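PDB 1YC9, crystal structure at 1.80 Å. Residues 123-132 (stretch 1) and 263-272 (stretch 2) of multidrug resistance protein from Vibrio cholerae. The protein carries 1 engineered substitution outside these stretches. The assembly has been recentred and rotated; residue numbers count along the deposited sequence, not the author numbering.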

# COMPACT_ATOMS: atom_id res chain seq x y z
N VAL A 123 -10.70 27.89 -7.22
CA VAL A 123 -11.35 27.33 -6.05
C VAL A 123 -11.00 25.87 -5.77
O VAL A 123 -10.77 25.47 -4.63
CB VAL A 123 -12.87 27.49 -6.11
CG1 VAL A 123 -13.50 26.82 -4.92
CG2 VAL A 123 -13.22 28.99 -6.11
N ALA A 124 -10.90 25.10 -6.84
CA ALA A 124 -10.49 23.72 -6.75
C ALA A 124 -9.07 23.62 -6.22
O ALA A 124 -8.81 22.87 -5.31
CB ALA A 124 -10.60 23.04 -8.12
N ALA A 125 -8.19 24.47 -6.74
CA ALA A 125 -6.79 24.43 -6.32
C ALA A 125 -6.60 24.89 -4.84
O ALA A 125 -5.76 24.35 -4.11
CB ALA A 125 -5.96 25.29 -7.24
N THR A 126 -7.35 25.88 -4.43
CA THR A 126 -7.27 26.36 -3.07
C THR A 126 -7.92 25.38 -2.09
O THR A 126 -7.52 25.31 -0.93
CB THR A 126 -7.91 27.74 -2.92
OG1 THR A 126 -9.28 27.69 -3.30
CG2 THR A 126 -7.29 28.72 -3.86
N SER A 127 -8.94 24.63 -2.57
CA SER A 127 -9.55 23.59 -1.79
C SER A 127 -8.56 22.47 -1.61
O SER A 127 -8.50 21.89 -0.53
CB SER A 127 -10.84 23.09 -2.46
OG SER A 127 -11.77 24.13 -2.51
N GLU A 128 -7.78 22.15 -2.64
CA GLU A 128 -6.71 21.17 -2.50
C GLU A 128 -5.66 21.63 -1.54
O GLU A 128 -5.11 20.85 -0.76
CB GLU A 128 -6.03 20.84 -3.85
CG GLU A 128 -6.99 20.05 -4.73
CD GLU A 128 -7.21 18.59 -4.31
OE1 GLU A 128 -6.57 18.10 -3.31
OE2 GLU A 128 -8.06 17.93 -5.02
N LEU A 129 -5.39 22.91 -1.57
CA LEU A 129 -4.42 23.42 -0.60
C LEU A 129 -4.96 23.29 0.82
O LEU A 129 -4.24 22.93 1.74
CB LEU A 129 -4.07 24.87 -0.93
CG LEU A 129 -3.16 25.58 0.09
CD1 LEU A 129 -1.86 24.80 0.26
CD2 LEU A 129 -2.89 27.01 -0.34
N ALA A 130 -6.22 23.60 1.03
CA ALA A 130 -6.81 23.43 2.35
C ALA A 130 -6.77 21.99 2.80
O ALA A 130 -6.55 21.68 3.97
CB ALA A 130 -8.28 23.99 2.42
N ALA A 131 -6.96 21.07 1.86
CA ALA A 131 -6.83 19.67 2.17
C ALA A 131 -5.38 19.34 2.53
O ALA A 131 -5.14 18.58 3.49
CB ALA A 131 -7.34 18.80 1.02
N ALA A 132 -4.44 19.91 1.78
CA ALA A 132 -3.02 19.71 2.08
C ALA A 132 -2.60 20.26 3.46
O ALA A 132 -1.75 19.68 4.18
CB ALA A 132 -2.19 20.28 1.01
N THR A 263 -11.56 16.60 7.43
CA THR A 263 -11.46 17.92 6.85
C THR A 263 -10.87 17.84 5.43
O THR A 263 -11.38 18.46 4.52
CB THR A 263 -10.61 18.77 7.73
OG1 THR A 263 -11.28 18.88 8.99
CG2 THR A 263 -10.47 20.16 7.16
N ALA A 264 -9.79 17.09 5.28
CA ALA A 264 -9.12 16.99 3.99
C ALA A 264 -10.06 16.40 2.96
O ALA A 264 -10.17 16.93 1.86
CB ALA A 264 -7.88 16.19 4.11
N ALA A 265 -10.77 15.35 3.34
CA ALA A 265 -11.70 14.72 2.40
C ALA A 265 -12.86 15.63 2.06
O ALA A 265 -13.32 15.64 0.92
CB ALA A 265 -12.21 13.38 2.93
N ARG A 266 -13.32 16.41 3.04
CA ARG A 266 -14.30 17.46 2.77
C ARG A 266 -13.84 18.38 1.64
O ARG A 266 -14.55 18.57 0.66
CB ARG A 266 -14.57 18.27 4.04
CG ARG A 266 -15.57 19.40 3.85
CD ARG A 266 -16.58 19.53 4.98
N TRP A 267 -12.66 18.95 1.80
CA TRP A 267 -12.14 19.92 0.88
C TRP A 267 -11.90 19.27 -0.52
O TRP A 267 -12.04 19.93 -1.53
CB TRP A 267 -10.82 20.51 1.39
CG TRP A 267 -11.02 21.56 2.37
CD1 TRP A 267 -10.68 21.53 3.69
CD2 TRP A 267 -11.66 22.82 2.15
NE1 TRP A 267 -11.05 22.70 4.30
CE2 TRP A 267 -11.66 23.52 3.38
CE3 TRP A 267 -12.20 23.44 1.02
CZ2 TRP A 267 -12.15 24.82 3.50
CZ3 TRP A 267 -12.70 24.75 1.15
CH2 TRP A 267 -12.69 25.41 2.39
N ARG A 268 -11.55 18.00 -0.54
CA ARG A 268 -11.27 17.34 -1.81
C ARG A 268 -12.56 17.10 -2.56
O ARG A 268 -12.59 17.23 -3.81
CB ARG A 268 -10.49 16.08 -1.62
CG ARG A 268 -9.05 16.34 -1.30
CD ARG A 268 -8.13 15.32 -1.77
NE ARG A 268 -6.80 15.88 -1.61
CZ ARG A 268 -6.01 15.63 -0.60
NH1 ARG A 268 -4.81 16.23 -0.55
NH2 ARG A 268 -6.40 14.78 0.37
N ALA A 269 -13.62 16.84 -1.82
CA ALA A 269 -14.96 16.75 -2.41
C ALA A 269 -15.44 18.12 -2.97
O ALA A 269 -15.96 18.22 -4.07
CB ALA A 269 -15.95 16.15 -1.45
N GLU A 270 -15.16 19.21 -2.24
CA GLU A 270 -15.34 20.55 -2.80
C GLU A 270 -14.57 20.82 -4.10
O GLU A 270 -15.12 21.36 -5.03
CB GLU A 270 -14.98 21.63 -1.76
CG GLU A 270 -15.38 23.03 -2.25
CD GLU A 270 -16.82 23.10 -2.69
OE1 GLU A 270 -17.66 22.74 -1.83
OE2 GLU A 270 -17.11 23.46 -3.88
N ALA A 271 -13.29 20.43 -4.14
CA ALA A 271 -12.44 20.60 -5.30
C ALA A 271 -13.03 19.84 -6.49
O ALA A 271 -13.19 20.42 -7.58
CB ALA A 271 -11.06 20.09 -4.98
N ALA A 272 -13.45 18.60 -6.23
CA ALA A 272 -14.13 17.78 -7.26
C ALA A 272 -15.41 18.39 -7.78
O ALA A 272 -15.67 18.33 -8.98
CB ALA A 272 -14.37 16.34 -6.76
O HOH W 1 -10.40 16.45 -5.21

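Small side chains let helices come close, and this pair from a multidrug resistance protein of Vibrio cholerae is a clear example of the principle. Both stretches are helical throughout, each a segment of a longer helix, and they run antiparallel, with 170° between their N-to-C directions. Their axes approach to 7.9 Å. At that distance there is little room for bulk between the backbones, and the residues at the tightest points are alanines: the CA atoms of Ala124 and Ala271 lie 4.0 Å apart, as do those of Ala131 and Ala264. A step of seven positions, about two helical turns, takes each helix from one alanine pair to the next, so the nearly antiparallel helices come together twice along the same seam.

At each of these points a methyl group fits against the opposing backbone. Ala271 CB sits 3.6 Å from Ala124 O, while Ala131 CB lies 3.5 Å from Ala264 O. The methyls themselves also touch loosely, with CB of Ala124 and CB of Ala271 at 4.3 Å and CB of Ala131 and CB of Ala264 at 4.1 Å. Neither carbonyl is sacrificed to this packing: Ala124 O accepts from Glu128 N and Ala264 O from Arg268 N, each at 3.0 Å, within the regular helical ladder.

Between the two alanine pairs lies Ser127, whose small side chain points toward the partner helix. Its backbone O comes within 3.3 Å of Trp267 CB, and its CB packs 3.9 Å from Ala271 CB. The hydroxyl would be an awkward polar group in such a seam, but it turns back on its own helix, where Ser127 OG donates to Val123 O at 2.7 Å. Its polarity is thus satisfied locally, leaving the side chain free to serve as a small, snug filler.

The large bump is Trp267. Rather than wedging the helices apart, its indole reaches across the side of the first helix and lies over Ala130. Ala130 CB stands 3.4 Å from the centroid of the five-membered ring of Trp267, only 3° off the ring normal, an almost ideal CH-pi contact in which a methyl meets the electron-rich face. Closer to the backbone, Trp267 CB packs 3.9 Å from Ala131 CB, so the same residue meets two neighbouring methyls.

Charge supplies the remaining link. Glu128 and Arg268 both leave their helices sideways, yet their ends turn inward: Arg268 NE donates to Glu128 OE1 at 2.8 Å, with an N-H...acceptor angle of 153°, making a hydrogen-bonded salt bridge. The carboxylate oxygen meets the guanidinium at its edge, near the plane, where the N-H groups point, whereas Ala131 CB lies over one face. The aliphatic part of the arginine joins the packing too, with Arg268 CG 3.8 Å from Ala131 CB. A water fills the adjoining gap, donating to Glu128 OE2 at 2.8 Å and to Arg268 O at 2.7 Å. Small residues thus sit where the backbones are closest, while the longer side chains bond and pack beside them.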